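Long-range contact in dihydrodipicolinate synthase (Agrobacterium tumefaciens, PDB 3B4U), which probably catalyses the condensation of pyruvate with aspartate semialdehyde in lysine biosynthesis: residues 126-140 / 161-173. Sequence-based numbering, arbitrary orientation.
Sequences FSKIGKDARDILVYN and FPGIVTGVKDSSG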
loop_
_atom_site.group_PDB
_atom_site.type_symbol
_atom_site.label_atom_id
_atom_site.label_comp_id
_atom_site.label_asym_id
_atom_site.label_seq_id
_atom_site.Cartn_x
_atom_site.Cartn_y
_atom_site.Cartn_z
ATOM N N PHE B 126 7.796 -14.646 -7.358
ATOM C CA PHE B 126 9.030 -15.322 -7.743
ATOM C C PHE B 126 8.899 -15.970 -9.119
ATOM O O PHE B 126 9.827 -15.875 -9.933
ATOM C CB PHE B 126 9.449 -16.344 -6.688
ATOM C CG PHE B 126 9.644 -15.774 -5.307
ATOM C CD1 PHE B 126 9.928 -14.416 -5.083
ATOM C CD2 PHE B 126 9.491 -16.590 -4.218
ATOM C CE1 PHE B 126 10.036 -13.918 -3.813
ATOM C CE2 PHE B 126 9.606 -16.103 -2.945
ATOM C CZ PHE B 126 9.894 -14.757 -2.750
ATOM N N SER B 127 7.758 -16.602 -9.386
ATOM C CA SER B 127 7.509 -17.200 -10.701
ATOM C C SER B 127 7.546 -16.153 -11.789
ATOM O O SER B 127 8.074 -16.402 -12.884
ATOM C CB SER B 127 6.155 -17.908 -10.713
ATOM O OG SER B 127 5.898 -18.462 -11.996
ATOM N N LYS B 128 6.939 -14.994 -11.539
ATOM C CA LYS B 128 6.896 -13.920 -12.500
ATOM C C LYS B 128 8.277 -13.303 -12.744
ATOM O O LYS B 128 8.624 -12.978 -13.884
ATOM C CB LYS B 128 5.893 -12.867 -12.044
ATOM C CG LYS B 128 5.666 -11.780 -13.055
ATOM C CD LYS B 128 5.045 -12.300 -14.334
ATOM C CE LYS B 128 4.596 -11.163 -15.248
ATOM N NZ LYS B 128 3.859 -11.705 -16.430
ATOM N N ILE B 129 9.084 -13.151 -11.702
ATOM C CA ILE B 129 10.479 -12.700 -11.904
ATOM C C ILE B 129 11.192 -13.670 -12.849
ATOM O O ILE B 129 11.907 -13.245 -13.774
ATOM C CB ILE B 129 11.245 -12.588 -10.581
ATOM C CG1 ILE B 129 10.664 -11.475 -9.690
ATOM C CG2 ILE B 129 12.733 -12.311 -10.838
ATOM C CD1 ILE B 129 11.139 -11.528 -8.293
ATOM N N GLY B 130 10.971 -14.960 -12.625
ATOM C CA GLY B 130 11.530 -16.014 -13.454
ATOM C C GLY B 130 12.832 -16.561 -12.929
ATOM O O GLY B 130 13.171 -16.450 -11.739
ATOM N N LYS B 131 13.592 -17.112 -13.870
ATOM C CA LYS B 131 14.758 -17.890 -13.546
ATOM C C LYS B 131 15.841 -17.091 -12.851
ATOM O O LYS B 131 16.671 -17.651 -12.157
ATOM C CB LYS B 131 15.301 -18.584 -14.817
ATOM C CG LYS B 131 15.897 -17.640 -15.839
ATOM C CD LYS B 131 16.355 -18.373 -17.111
ATOM C CE LYS B 131 16.948 -17.382 -18.096
ATOM N NZ LYS B 131 17.499 -18.030 -19.343
ATOM N N ASP B 132 15.849 -15.795 -13.092
ATOM C CA ASP B 132 16.809 -14.890 -12.490
ATOM C C ASP B 132 16.542 -14.501 -11.024
ATOM O O ASP B 132 17.337 -13.804 -10.418
ATOM C CB ASP B 132 16.829 -13.591 -13.313
ATOM C CG ASP B 132 17.279 -13.790 -14.765
ATOM O OD1 ASP B 132 18.113 -14.688 -15.042
ATOM O OD2 ASP B 132 16.797 -13.012 -15.621
ATOM N N ALA B 133 15.415 -14.896 -10.460
ATOM C CA ALA B 133 15.091 -14.559 -9.078
ATOM C C ALA B 133 16.192 -15.046 -8.173
ATOM O O ALA B 133 16.664 -16.188 -8.293
ATOM C CB ALA B 133 13.768 -15.205 -8.716
ATOM N N ARG B 134 16.581 -14.198 -7.224
ATOM C CA ARG B 134 17.658 -14.515 -6.283
ATOM C C ARG B 134 17.577 -13.469 -5.174
ATOM O O ARG B 134 17.062 -12.379 -5.400
ATOM C CB ARG B 134 19.049 -14.433 -6.942
ATOM C CG ARG B 134 19.331 -13.078 -7.564
ATOM C CD ARG B 134 20.739 -12.952 -8.150
ATOM N NE ARG B 134 20.959 -11.632 -8.724
ATOM C CZ ARG B 134 21.287 -10.534 -8.040
ATOM N NH1 ARG B 134 21.483 -10.570 -6.726
ATOM N NH2 ARG B 134 21.326 -9.383 -8.674
ATOM N N ASP B 135 18.123 -13.793 -4.008
ATOM C CA ASP B 135 18.574 -12.756 -3.061
ATOM C C ASP B 135 17.465 -11.870 -2.560
ATOM O O ASP B 135 17.658 -10.680 -2.347
ATOM C CB ASP B 135 19.759 -11.991 -3.661
ATOM C CG ASP B 135 20.934 -12.916 -3.964
ATOM O OD1 ASP B 135 21.127 -13.867 -3.182
ATOM O OD2 ASP B 135 21.650 -12.689 -4.951
ATOM N N ILE B 136 16.311 -12.471 -2.314
ATOM C CA ILE B 136 15.166 -11.764 -1.754
ATOM C C ILE B 136 15.200 -11.853 -0.232
ATOM O O ILE B 136 15.250 -12.960 0.333
ATOM C CB ILE B 136 13.845 -12.375 -2.234
ATOM C CG1 ILE B 136 13.779 -12.509 -3.758
ATOM C CG2 ILE B 136 12.671 -11.579 -1.708
ATOM C CD1 ILE B 136 13.878 -11.299 -4.479
ATOM N N LEU B 137 15.170 -10.681 0.392
ATOM C CA LEU B 137 15.028 -10.547 1.834
ATOM C C LEU B 137 13.587 -10.178 2.105
ATOM O O LEU B 137 13.117 -9.114 1.682
ATOM C CB LEU B 137 15.927 -9.422 2.354
ATOM C CG LEU B 137 17.400 -9.566 1.975
ATOM C CD1 LEU B 137 18.155 -8.273 2.330
ATOM C CD2 LEU B 137 18.032 -10.782 2.628
ATOM N N VAL B 138 12.808 -11.029 2.774
ATOM C CA VAL B 138 11.413 -10.703 3.030
ATOM C C VAL B 138 11.322 -9.794 4.250
ATOM O O VAL B 138 12.026 -9.962 5.241
ATOM C CB VAL B 138 10.545 -11.981 3.134
ATOM C CG1 VAL B 138 10.540 -12.691 1.787
ATOM C CG2 VAL B 138 10.960 -12.886 4.261
ATOM N N TYR B 139 10.425 -8.819 4.159
ATOM C CA TYR B 139 10.420 -7.685 5.111
ATOM C C TYR B 139 9.263 -7.810 6.090
ATOM O O TYR B 139 8.102 -7.681 5.714
ATOM C CB TYR B 139 10.328 -6.385 4.302
ATOM C CG TYR B 139 10.604 -5.095 5.017
ATOM C CD1 TYR B 139 11.164 -5.009 6.291
ATOM C CD2 TYR B 139 10.322 -3.897 4.362
ATOM C CE1 TYR B 139 11.442 -3.759 6.871
ATOM C CE2 TYR B 139 10.631 -2.669 4.909
ATOM C CZ TYR B 139 11.196 -2.616 6.159
ATOM O OH TYR B 139 11.443 -1.379 6.710
ATOM N N ASN B 140 9.610 -8.082 7.342
ATOM C CA ASN B 140 8.648 -8.233 8.416
ATOM C C ASN B 140 8.595 -6.959 9.251
ATOM O O ASN B 140 9.406 -6.752 10.155
ATOM C CB ASN B 140 9.042 -9.423 9.307
ATOM C CG ASN B 140 8.000 -9.723 10.351
ATOM O OD1 ASN B 140 6.829 -9.781 10.042
ATOM N ND2 ASN B 140 8.426 -9.954 11.596
ATOM N N PHE B 161 11.850 -22.142 -1.892
ATOM C CA PHE B 161 12.584 -21.190 -2.705
ATOM C C PHE B 161 14.018 -21.008 -2.275
ATOM O O PHE B 161 14.488 -19.892 -2.060
ATOM C CB PHE B 161 11.826 -19.846 -2.724
ATOM C CG PHE B 161 10.412 -19.987 -3.203
ATOM C CD1 PHE B 161 10.158 -20.392 -4.507
ATOM C CD2 PHE B 161 9.330 -19.748 -2.373
ATOM C CE1 PHE B 161 8.875 -20.585 -4.957
ATOM C CE2 PHE B 161 8.017 -19.927 -2.829
ATOM C CZ PHE B 161 7.805 -20.362 -4.113
ATOM N N PRO B 162 14.775 -22.106 -2.192
ATOM C CA PRO B 162 16.171 -21.980 -1.800
ATOM C C PRO B 162 16.966 -21.125 -2.787
ATOM O O PRO B 162 16.800 -21.241 -3.981
ATOM C CB PRO B 162 16.638 -23.449 -1.760
ATOM C CG PRO B 162 15.760 -24.126 -2.725
ATOM C CD PRO B 162 14.415 -23.504 -2.507
ATOM N N GLY B 163 17.811 -20.235 -2.268
ATOM C CA GLY B 163 18.544 -19.279 -3.095
ATOM C C GLY B 163 17.741 -18.091 -3.578
ATOM O O GLY B 163 18.338 -17.119 -4.113
ATOM N N ILE B 164 16.409 -18.167 -3.491
ATOM C CA ILE B 164 15.555 -17.045 -3.852
ATOM C C ILE B 164 15.234 -16.288 -2.564
ATOM O O ILE B 164 15.524 -15.101 -2.454
ATOM C CB ILE B 164 14.304 -17.485 -4.616
ATOM C CG1 ILE B 164 14.683 -18.145 -5.970
ATOM C CG2 ILE B 164 13.396 -16.270 -4.827
ATOM C CD1 ILE B 164 13.523 -18.890 -6.567
ATOM N N VAL B 165 14.657 -16.953 -1.589
ATOM C CA VAL B 165 14.449 -16.337 -0.273
ATOM C C VAL B 165 15.714 -16.587 0.547
ATOM O O VAL B 165 15.991 -17.731 0.950
ATOM C CB VAL B 165 13.207 -16.868 0.418
ATOM C CG1 VAL B 165 13.117 -16.316 1.858
ATOM C CG2 VAL B 165 11.978 -16.468 -0.398
ATOM N N THR B 166 16.518 -15.539 0.710
ATOM C CA THR B 166 17.821 -15.642 1.301
ATOM C C THR B 166 17.928 -14.991 2.677
ATOM O O THR B 166 18.965 -15.098 3.321
ATOM C CB THR B 166 18.921 -15.104 0.383
ATOM O OG1 THR B 166 18.698 -13.705 0.185
ATOM C CG2 THR B 166 18.941 -15.830 -0.970
ATOM N N GLY B 167 16.868 -14.336 3.135
ATOM C CA GLY B 167 16.936 -13.686 4.419
ATOM C C GLY B 167 15.617 -13.054 4.772
ATOM O O GLY B 167 14.638 -13.097 4.022
ATOM N N VAL B 168 15.626 -12.496 5.985
ATOM C CA VAL B 168 14.479 -11.847 6.577
ATOM C C VAL B 168 14.961 -10.560 7.221
ATOM O O VAL B 168 15.898 -10.604 8.018
ATOM C CB VAL B 168 13.820 -12.716 7.664
ATOM C CG1 VAL B 168 12.567 -12.001 8.248
ATOM C CG2 VAL B 168 13.409 -14.083 7.129
ATOM N N LYS B 169 14.297 -9.439 6.935
ATOM C CA LYS B 169 14.495 -8.239 7.738
ATOM C C LYS B 169 13.381 -8.218 8.759
ATOM O O LYS B 169 12.217 -7.961 8.440
ATOM C CB LYS B 169 14.473 -6.979 6.867
ATOM C CG LYS B 169 14.587 -5.694 7.677
ATOM C CD LYS B 169 15.882 -5.577 8.463
ATOM C CE LYS B 169 15.944 -4.325 9.296
ATOM N NZ LYS B 169 17.276 -4.254 10.003
ATOM N N ASP B 170 13.738 -8.546 10.008
ATOM C CA ASP B 170 12.779 -8.643 11.061
ATOM C C ASP B 170 12.786 -7.361 11.851
ATOM O O ASP B 170 13.650 -7.148 12.703
ATOM C CB ASP B 170 13.093 -9.835 11.975
ATOM C CG ASP B 170 12.112 -9.968 13.099
ATOM O OD1 ASP B 170 11.067 -9.296 13.070
ATOM O OD2 ASP B 170 12.399 -10.759 14.018
ATOM N N SER B 171 11.806 -6.529 11.565
ATOM C CA SER B 171 11.600 -5.254 12.237
ATOM C C SER B 171 10.383 -5.354 13.163
ATOM O O SER B 171 9.755 -4.367 13.457
ATOM C CB SER B 171 11.454 -4.130 11.224
ATOM O OG SER B 171 12.692 -4.004 10.567
ATOM N N SER B 172 10.069 -6.536 13.632
ATOM C CA SER B 172 8.939 -6.711 14.544
ATOM C C SER B 172 9.167 -6.150 15.942
ATOM O O SER B 172 8.198 -5.860 16.636
ATOM C CB SER B 172 8.586 -8.183 14.703
ATOM O OG SER B 172 9.610 -8.896 15.327
ATOM N N GLY B 173 10.405 -6.068 16.391
ATOM C CA GLY B 173 10.663 -5.740 17.777
ATOM C C GLY B 173 10.103 -6.782 18.740
ATOM O O GLY B 173 9.897 -6.483 19.900
HETATM O O HOH W 1 21.087 -16.565 -4.060
HETATM O O HOH W 2 12.656 -1.514 9.174
#
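One face of the F126 ring is covered by the I164 methyl CG2, a CH-pi contact 3.9 Å from the ring centroid, while its CD2-CE2 edge stands over the face of F161. This T-shaped pair has its planes at 77° and centroids 5.0 Å apart. V165 CG2 meets the ring obliquely, 3.5 Å from F126 CE2. With CG2 anti to its own nitrogen, I164 places that methyl between the F126 ring, I136 CG1 and A133 CB, joining the end of helix 115-129 to the start of both strands. The Y139 ring runs beside the aliphatic part of K169, K169 CG lying 3.8 Å from Y139 CD1; S171 OG and a water lie at the ring edge. That water links Y139 OH to S171 OG, and Y139 OH also bonds T46, while K169, bent at chi2 (62°), carries NZ off to the carbonyl of I210. On the other side of the sheet N140 and D170 lie side by side. N140 ND2 reaches D170 OD1 at 3.1 Å from above the carboxylate plane, and S172 N and OG bring the donors on this oxygen to three; the S172 N bond closes an Asx turn. D170 OD2 bonds T178, and N140 OD1 accepts from L149 N, so both flat groups are held at both ends. Backbone bonds join the parallel strands and their flanks, from I136 N to I164 O (2.7 Å) through to S171 N to N140 O (2.8 Å). A beta bulge shifts the register between I136 and L137; there L137 CD2 packs 3.6 Å from G167 CA. Strand 136-140, helix 151-160 and strand 165-170 form a beta-alpha-beta crossover between neighbouring parallel strands of the TIM barrel characteristic of the dihydrodipicolinate synthase family.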